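Long-range contact in tartrate dehydrogenase/decarboxylase (PDB 3FLK), which uses NAD(+) and a divalent metal cofactor to oxidise tartrate, turns meso-tartrate into D-glycerate and decarboxylates D-malate oxidatively to pyruvate: residues E180-N194 with Y214-L227. The protein carries 1 engineered substitution. Residues are numbered along the deposited sequence; the frame is centred on the assembly and turned at random.
Sequences EKRERKHVTSATKSN and YPHVSWDKQHIDIL. With MG (magnesium ion), chain I; NAI (1,4-dihydronicotinamide adenine dinucleotide), chain N; OXL (oxalate ion), chain O; SO4 (sulfate ion), chain M.
Strands 186-191 and 218-223 run parallel, their axes 4.7 Å apart at closest approach, and backbone hydrogen bonds join them from S218 N to K185 O through to T191 N to Q222 O. At the strand entry, H216 ND1 donates to the syn side of E180 OE2 at 2.9 Å, while a water ties E180 OE1 to H216 N. S218 O takes two donors: V187 N, and H186 ND1 from above the carbonyl plane. On the face that carries H186, T188 OG1 gives its proton to the syn lone pair of D220 OD2 (2.9 Å); D220 CG sits between its own N and carbonyl carbon (chi1 73°), which swings the carboxylate across to T188. Further along, A190 CB packs on L227 CD2 at 3.6 Å, bringing helix 224-233 against the strand.

At the C-terminal ends of the strands, the H223 ring has N194 ND2 over one face, offset toward the rim, and its CD2 edge meets O2N of the dinucleotide; NE2 is hydrogen-bonded to D86 of the second subunit. K192 lays CD against H223 CB at 3.8 Å, and its NZ reaches oxalate O4 (3.2 Å), N194 OD1 and D249 of the second subunit. A methionine in place of K192 would probably cost oxalate O4 one of its donors, D249 of the second subunit its salt bridge and N194 OD1 its hydrogen bond, leaving the N194 amide freer to turn. D225 OD2 binds magnesium at 2.0 Å alongside oxalate and D249 of the second subunit. This is a beta-alpha-beta crossover through helix 199-211, whose C-terminal strand ends carry the dimer-shared active site of the isocitrate/isopropylmalate dehydrogenase family.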
loop_
_atom_site.group_PDB
_atom_site.type_symbol
_atom_site.label_atom_id
_atom_site.label_comp_id
_atom_site.label_asym_id
_atom_site.label_seq_id
_atom_site.Cartn_x
_atom_site.Cartn_y
_atom_site.Cartn_z
ATOM N N GLU A 180 -22.988 -9.450 5.441
ATOM C CA GLU A 180 -24.305 -9.790 5.986
ATOM C C GLU A 180 -24.341 -11.223 6.538
ATOM O O GLU A 180 -24.951 -11.478 7.578
ATOM C CB GLU A 180 -25.390 -9.582 4.918
ATOM C CG GLU A 180 -26.833 -9.856 5.371
ATOM C CD GLU A 180 -27.354 -8.845 6.382
ATOM O OE1 GLU A 180 -27.089 -7.637 6.215
ATOM O OE2 GLU A 180 -28.044 -9.261 7.342
ATOM N N LYS A 181 -23.670 -12.141 5.842
ATOM C CA LYS A 181 -23.600 -13.549 6.242
ATOM C C LYS A 181 -22.675 -13.788 7.437
ATOM O O LYS A 181 -22.792 -14.805 8.128
ATOM C CB LYS A 181 -23.116 -14.414 5.078
ATOM C CG LYS A 181 -24.082 -14.565 3.923
ATOM C CD LYS A 181 -23.730 -15.809 3.118
ATOM C CE LYS A 181 -24.271 -15.755 1.702
ATOM N NZ LYS A 181 -23.370 -14.982 0.797
ATOM N N ARG A 182 -21.748 -12.861 7.664
ATOM C CA ARG A 182 -20.734 -13.018 8.706
ATOM C C ARG A 182 -21.212 -12.505 10.063
ATOM O O ARG A 182 -22.191 -11.761 10.138
ATOM C CB ARG A 182 -19.420 -12.351 8.282
ATOM C CG ARG A 182 -18.699 -13.106 7.165
ATOM C CD ARG A 182 -17.528 -12.319 6.584
ATOM N NE ARG A 182 -16.378 -12.261 7.487
ATOM C CZ ARG A 182 -15.392 -13.158 7.521
ATOM N NH1 ARG A 182 -15.401 -14.206 6.704
ATOM N NH2 ARG A 182 -14.392 -13.005 8.380
ATOM N N GLU A 183 -20.522 -12.917 11.125
ATOM C CA GLU A 183 -20.910 -12.586 12.499
ATOM C C GLU A 183 -20.755 -11.100 12.842
ATOM O O GLU A 183 -21.581 -10.541 13.569
ATOM C CB GLU A 183 -20.124 -13.448 13.497
ATOM C CG GLU A 183 -20.818 -13.667 14.848
ATOM C CD GLU A 183 -21.926 -14.720 14.803
ATOM O OE1 GLU A 183 -21.820 -15.685 14.011
ATOM O OE2 GLU A 183 -22.905 -14.586 15.574
ATOM N N ARG A 184 -19.708 -10.463 12.320
ATOM C CA ARG A 184 -19.420 -9.065 12.665
ATOM C C ARG A 184 -20.199 -8.034 11.834
ATOM O O ARG A 184 -20.384 -6.898 12.274
ATOM C CB ARG A 184 -17.913 -8.787 12.638
ATOM C CG ARG A 184 -17.158 -9.460 13.777
ATOM C CD ARG A 184 -15.658 -9.255 13.662
ATOM N NE ARG A 184 -15.236 -7.967 14.211
ATOM C CZ ARG A 184 -14.025 -7.437 14.050
ATOM N NH1 ARG A 184 -13.097 -8.073 13.345
ATOM N NH2 ARG A 184 -13.744 -6.259 14.591
ATOM N N LYS A 185 -20.651 -8.443 10.648
ATOM C CA LYS A 185 -21.419 -7.584 9.732
ATOM C C LYS A 185 -20.780 -6.201 9.569
ATOM O O LYS A 185 -21.382 -5.175 9.901
ATOM C CB LYS A 185 -22.889 -7.480 10.171
ATOM C CG LYS A 185 -23.558 -8.833 10.378
ATOM C CD LYS A 185 -25.072 -8.738 10.424
ATOM C CE LYS A 185 -25.682 -10.009 11.011
ATOM N NZ LYS A 185 -25.229 -11.253 10.319
ATOM N N HIS A 186 -19.550 -6.191 9.060
ATOM C CA HIS A 186 -18.771 -4.962 8.949
ATOM C C HIS A 186 -17.955 -4.921 7.656
ATOM O O HIS A 186 -17.231 -5.869 7.340
ATOM C CB HIS A 186 -17.876 -4.800 10.186
ATOM C CG HIS A 186 -16.888 -3.678 10.088
ATOM N ND1 HIS A 186 -17.251 -2.393 9.751
ATOM C CD2 HIS A 186 -15.552 -3.648 10.305
ATOM C CE1 HIS A 186 -16.180 -1.620 9.753
ATOM N NE2 HIS A 186 -15.135 -2.358 10.085
ATOM N N VAL A 187 -18.094 -3.821 6.914
ATOM C CA VAL A 187 -17.355 -3.605 5.666
ATOM C C VAL A 187 -16.458 -2.376 5.785
ATOM O O VAL A 187 -16.922 -1.297 6.159
ATOM C CB VAL A 187 -18.305 -3.421 4.444
ATOM C CG1 VAL A 187 -17.534 -2.967 3.202
ATOM C CG2 VAL A 187 -19.056 -4.693 4.140
ATOM N N THR A 188 -15.176 -2.551 5.467
ATOM C CA THR A 188 -14.260 -1.425 5.303
ATOM C C THR A 188 -13.982 -1.235 3.816
ATOM O O THR A 188 -13.612 -2.181 3.120
ATOM C CB THR A 188 -12.930 -1.636 6.069
ATOM O OG1 THR A 188 -13.206 -1.814 7.460
ATOM C CG2 THR A 188 -11.998 -0.436 5.899
ATOM N N SER A 189 -14.191 -0.013 3.335
ATOM C CA SER A 189 -13.929 0.327 1.945
ATOM C C SER A 189 -12.588 1.046 1.830
ATOM O O SER A 189 -12.370 2.066 2.485
ATOM C CB SER A 189 -15.053 1.211 1.397
ATOM O OG SER A 189 -14.890 1.428 0.004
ATOM N N ALA A 190 -11.690 0.503 1.009
ATOM C CA ALA A 190 -10.421 1.167 0.721
ATOM C C ALA A 190 -10.650 2.291 -0.282
ATOM O O ALA A 190 -11.256 2.080 -1.334
ATOM C CB ALA A 190 -9.393 0.172 0.186
ATOM N N THR A 191 -10.164 3.483 0.049
ATOM C CA THR A 191 -10.332 4.642 -0.824
ATOM C C THR A 191 -9.081 5.534 -0.883
ATOM O O THR A 191 -8.102 5.291 -0.182
ATOM C CB THR A 191 -11.608 5.463 -0.438
ATOM O OG1 THR A 191 -11.888 6.435 -1.454
ATOM C CG2 THR A 191 -11.443 6.163 0.901
ATOM N N LYS A 192 -9.116 6.539 -1.755
ATOM C CA LYS A 192 -8.129 7.622 -1.761
ATOM C C LYS A 192 -8.759 8.836 -2.431
ATOM O O LYS A 192 -8.253 9.359 -3.427
ATOM C CB LYS A 192 -6.818 7.211 -2.451
ATOM C CG LYS A 192 -5.583 7.969 -1.937
ATOM C CD LYS A 192 -5.557 8.005 -0.407
ATOM C CE LYS A 192 -4.229 8.474 0.156
ATOM N NZ LYS A 192 -4.048 9.951 0.090
ATOM N N SER A 193 -9.882 9.265 -1.858
ATOM C CA SER A 193 -10.734 10.295 -2.446
ATOM C C SER A 193 -10.239 11.721 -2.222
ATOM O O SER A 193 -10.953 12.677 -2.524
ATOM C CB SER A 193 -12.179 10.131 -1.960
ATOM O OG SER A 193 -12.227 9.798 -0.581
ATOM N N ASN A 194 -9.029 11.869 -1.688
ATOM C CA ASN A 194 -8.375 13.173 -1.679
ATOM C C ASN A 194 -7.436 13.351 -2.874
ATOM O O ASN A 194 -7.572 14.314 -3.627
ATOM C CB ASN A 194 -7.689 13.489 -0.334
ATOM C CG ASN A 194 -6.842 12.339 0.207
ATOM O OD1 ASN A 194 -6.417 11.445 -0.526
ATOM N ND2 ASN A 194 -6.582 12.375 1.511
ATOM N N TYR A 214 -28.289 -2.124 3.178
ATOM C CA TYR A 214 -27.854 -3.077 4.200
ATOM C C TYR A 214 -27.897 -2.466 5.600
ATOM O O TYR A 214 -26.857 -2.088 6.148
ATOM C CB TYR A 214 -26.451 -3.611 3.884
ATOM C CG TYR A 214 -26.368 -4.388 2.592
ATOM C CD1 TYR A 214 -26.494 -5.778 2.580
ATOM C CD2 TYR A 214 -26.168 -3.734 1.378
ATOM C CE1 TYR A 214 -26.421 -6.493 1.388
ATOM C CE2 TYR A 214 -26.095 -4.437 0.187
ATOM C CZ TYR A 214 -26.221 -5.812 0.195
ATOM O OH TYR A 214 -26.147 -6.495 -0.995
ATOM N N PRO A 215 -29.107 -2.370 6.188
ATOM C CA PRO A 215 -29.273 -1.802 7.528
ATOM C C PRO A 215 -28.468 -2.519 8.622
ATOM O O PRO A 215 -28.057 -1.877 9.588
ATOM C CB PRO A 215 -30.782 -1.935 7.787
ATOM C CG PRO A 215 -31.262 -2.964 6.816
ATOM C CD PRO A 215 -30.399 -2.786 5.609
ATOM N N HIS A 216 -28.239 -3.823 8.465
ATOM C CA HIS A 216 -27.516 -4.607 9.476
ATOM C C HIS A 216 -25.995 -4.429 9.423
ATOM O O HIS A 216 -25.304 -4.671 10.418
ATOM C CB HIS A 216 -27.851 -6.100 9.370
ATOM C CG HIS A 216 -29.318 -6.402 9.378
ATOM N ND1 HIS A 216 -29.872 -7.409 8.617
ATOM C CD2 HIS A 216 -30.348 -5.826 10.045
ATOM C CE1 HIS A 216 -31.177 -7.444 8.819
ATOM N NE2 HIS A 216 -31.491 -6.496 9.683
ATOM N N VAL A 217 -25.482 -4.011 8.268
ATOM C CA VAL A 217 -24.034 -3.913 8.058
ATOM C C VAL A 217 -23.456 -2.549 8.457
ATOM O O VAL A 217 -23.878 -1.501 7.965
ATOM C CB VAL A 217 -23.637 -4.281 6.599
ATOM C CG1 VAL A 217 -22.129 -4.170 6.391
ATOM C CG2 VAL A 217 -24.106 -5.689 6.262
ATOM N N SER A 218 -22.494 -2.591 9.372
ATOM C CA SER A 218 -21.700 -1.431 9.746
ATOM C C SER A 218 -20.641 -1.203 8.663
ATOM O O SER A 218 -20.027 -2.157 8.183
ATOM C CB SER A 218 -21.036 -1.694 11.101
ATOM O OG SER A 218 -20.132 -0.666 11.458
ATOM N N TRP A 219 -20.434 0.049 8.263
ATOM C CA TRP A 219 -19.443 0.335 7.224
ATOM C C TRP A 219 -18.627 1.600 7.474
ATOM O O TRP A 219 -19.131 2.586 8.017
ATOM C CB TRP A 219 -20.085 0.352 5.826
ATOM C CG TRP A 219 -20.698 1.667 5.427
ATOM C CD1 TRP A 219 -21.925 2.144 5.795
ATOM C CD2 TRP A 219 -20.115 2.668 4.577
ATOM N NE1 TRP A 219 -22.140 3.383 5.233
ATOM C CE2 TRP A 219 -21.047 3.727 4.480
ATOM C CE3 TRP A 219 -18.897 2.774 3.892
ATOM C CZ2 TRP A 219 -20.800 4.879 3.726
ATOM C CZ3 TRP A 219 -18.650 3.923 3.141
ATOM C CH2 TRP A 219 -19.599 4.960 3.066
ATOM N N ASP A 220 -17.359 1.555 7.077
ATOM C CA ASP A 220 -16.490 2.727 7.126
ATOM C C ASP A 220 -15.586 2.784 5.895
ATOM O O ASP A 220 -15.350 1.767 5.234
ATOM C CB ASP A 220 -15.666 2.751 8.423
ATOM C CG ASP A 220 -14.551 1.712 8.444
ATOM O OD1 ASP A 220 -13.405 2.081 8.780
ATOM O OD2 ASP A 220 -14.808 0.533 8.132
ATOM N N LYS A 221 -15.108 3.982 5.576
ATOM C CA LYS A 221 -14.131 4.145 4.509
ATOM C C LYS A 221 -12.828 4.694 5.075
ATOM O O LYS A 221 -12.827 5.494 6.016
ATOM C CB LYS A 221 -14.672 5.017 3.367
ATOM C CG LYS A 221 -14.930 6.468 3.728
ATOM C CD LYS A 221 -15.516 7.230 2.551
ATOM C CE LYS A 221 -15.508 8.721 2.822
ATOM N NZ LYS A 221 -16.071 9.487 1.680
ATOM N N GLN A 222 -11.718 4.228 4.515
ATOM C CA GLN A 222 -10.403 4.635 4.973
ATOM C C GLN A 222 -9.514 4.885 3.771
ATOM O O GLN A 222 -9.495 4.085 2.829
ATOM C CB GLN A 222 -9.788 3.563 5.882
ATOM C CG GLN A 222 -10.535 3.351 7.200
ATOM C CD GLN A 222 -9.872 2.344 8.123
ATOM O OE1 GLN A 222 -10.548 1.659 8.893
ATOM N NE2 GLN A 222 -8.547 2.253 8.060
ATOM N N HIS A 223 -8.798 6.006 3.795
ATOM C CA HIS A 223 -7.795 6.278 2.779
ATOM C C HIS A 223 -6.745 5.170 2.835
ATOM O O HIS A 223 -6.410 4.683 3.916
ATOM C CB HIS A 223 -7.152 7.652 2.984
ATOM C CG HIS A 223 -8.084 8.802 2.743
ATOM N ND1 HIS A 223 -8.776 8.969 1.562
ATOM C CD2 HIS A 223 -8.420 9.855 3.526
ATOM C CE1 HIS A 223 -9.508 10.067 1.632
ATOM N NE2 HIS A 223 -9.307 10.626 2.813
ATOM N N ILE A 224 -6.245 4.776 1.670
ATOM C CA ILE A 224 -5.361 3.614 1.550
ATOM C C ILE A 224 -4.102 3.714 2.421
ATOM O O ILE A 224 -3.664 2.711 2.982
ATOM C CB ILE A 224 -5.029 3.273 0.057
ATOM C CG1 ILE A 224 -4.274 1.937 -0.063
ATOM C CG2 ILE A 224 -4.265 4.412 -0.633
ATOM C CD1 ILE A 224 -5.101 0.704 0.301
ATOM N N ASP A 225 -3.544 4.916 2.555
ATOM C CA ASP A 225 -2.333 5.100 3.356
ATOM C C ASP A 225 -2.546 4.749 4.833
ATOM O O ASP A 225 -1.788 3.956 5.394
ATOM C CB ASP A 225 -1.706 6.492 3.159
ATOM C CG ASP A 225 -2.635 7.642 3.545
ATOM O OD1 ASP A 225 -3.853 7.434 3.729
ATOM O OD2 ASP A 225 -2.126 8.776 3.658
ATOM N N ILE A 226 -3.594 5.300 5.443
ATOM C CA ILE A 226 -3.883 5.015 6.848
ATOM C C ILE A 226 -4.465 3.607 7.054
ATOM O O ILE A 226 -4.288 3.013 8.117
ATOM C CB ILE A 226 -4.772 6.115 7.515
ATOM C CG1 ILE A 226 -4.735 5.992 9.046
ATOM C CG2 ILE A 226 -6.210 6.075 6.987
ATOM C CD1 ILE A 226 -3.355 6.229 9.676
ATOM N N LEU A 227 -5.137 3.078 6.035
ATOM C CA LEU A 227 -5.634 1.708 6.078
ATOM C C LEU A 227 -4.473 0.717 6.216
ATOM O O LEU A 227 -4.512 -0.169 7.065
ATOM C CB LEU A 227 -6.478 1.396 4.839
ATOM C CG LEU A 227 -7.126 0.014 4.679
ATOM C CD1 LEU A 227 -7.888 -0.412 5.918
ATOM C CD2 LEU A 227 -8.052 0.022 3.486
HETATM MG MG MG I . -0.658 10.163 3.345
HETATM P PA NAI N . -5.174 11.339 9.389
HETATM O O1A NAI N . -3.701 11.342 9.237
HETATM O O2A NAI N . -5.686 12.706 9.629
HETATM O O5B NAI N . -5.597 10.395 10.619
HETATM C C5B NAI N . -5.500 8.990 10.560
HETATM C C4B NAI N . -5.488 8.391 11.965
HETATM O O4B NAI N . -4.272 8.689 12.626
HETATM C C3B NAI N . -6.610 8.943 12.831
HETATM O O3B NAI N . -7.156 7.883 13.580
HETATM C C2B NAI N . -5.927 9.952 13.732
HETATM O O2B NAI N . -6.526 10.043 15.006
HETATM C C1B NAI N . -4.491 9.454 13.798
HETATM N N9A NAI N . -3.556 10.588 13.849
HETATM C C8A NAI N . -3.216 11.425 12.816
HETATM N N7A NAI N . -2.326 12.332 13.273
HETATM C C5A NAI N . -2.088 12.087 14.575
HETATM C C6A NAI N . -1.269 12.710 15.509
HETATM N N6A NAI N . -0.485 13.724 15.149
HETATM N N1A NAI N . -1.228 12.223 16.801
HETATM C C2A NAI N . -1.997 11.133 17.164
HETATM N N3A NAI N . -2.811 10.521 16.228
HETATM C C4A NAI N . -2.854 10.990 14.954
HETATM O O3 NAI N . -5.766 10.679 8.047
HETATM P PN NAI N . -7.314 10.464 7.671
HETATM O O1N NAI N . -8.102 10.235 8.903
HETATM O O2N NAI N . -7.325 9.452 6.594
HETATM O O5D NAI N . -7.719 11.872 7.006
HETATM C C5D NAI N . -8.373 12.892 7.732
HETATM C C4D NAI N . -8.396 14.172 6.900
HETATM O O4D NAI N . -7.080 14.658 6.702
HETATM C C3D NAI N . -8.991 13.957 5.517
HETATM O O3D NAI N . -9.815 15.059 5.219
HETATM C C2D NAI N . -7.786 13.931 4.593
HETATM O O2D NAI N . -8.110 14.386 3.301
HETATM C C1D NAI N . -6.814 14.848 5.322
HETATM N N1N NAI N . -5.378 14.596 5.066
HETATM C C2N NAI N . -4.569 15.673 4.823
HETATM C C3N NAI N . -3.205 15.502 4.593
HETATM C C7N NAI N . -2.309 16.706 4.550
HETATM O O7N NAI N . -2.795 17.935 5.037
HETATM N N7N NAI N . -1.073 16.592 4.058
HETATM C C4N NAI N . -2.664 14.215 4.621
HETATM C C5N NAI N . -3.493 13.120 4.875
HETATM C C6N NAI N . -4.854 13.323 5.102
HETATM C C1 OXL O . -0.302 12.720 1.696
HETATM C C2 OXL O . -1.727 12.413 1.526
HETATM O O1 OXL O . 0.344 12.093 2.571
HETATM O O2 OXL O . -2.427 13.104 0.748
HETATM O O3 OXL O . 0.234 13.588 0.973
HETATM O O4 OXL O . -2.209 11.451 2.171
HETATM S S SO4 M . -17.950 -15.583 10.361
HETATM O O1 SO4 M . -17.290 -14.282 10.326
HETATM O O2 SO4 M . -17.851 -16.214 9.047
HETATM O O3 SO4 M . -17.303 -16.428 11.362
HETATM O O4 SO4 M . -19.356 -15.413 10.713
HETATM O O HOH W 1 -28.716 -5.612 6.203
HETATM O O HOH W 2 -12.596 -0.461 10.690
HETATM O O HOH W 3 -4.758 10.579 2.787
HETATM O O HOH W 4 -13.248 11.326 1.823
HETATM O O HOH W 5 -0.845 10.975 5.205
HETATM O O HOH W 6 1.150 9.188 3.827
#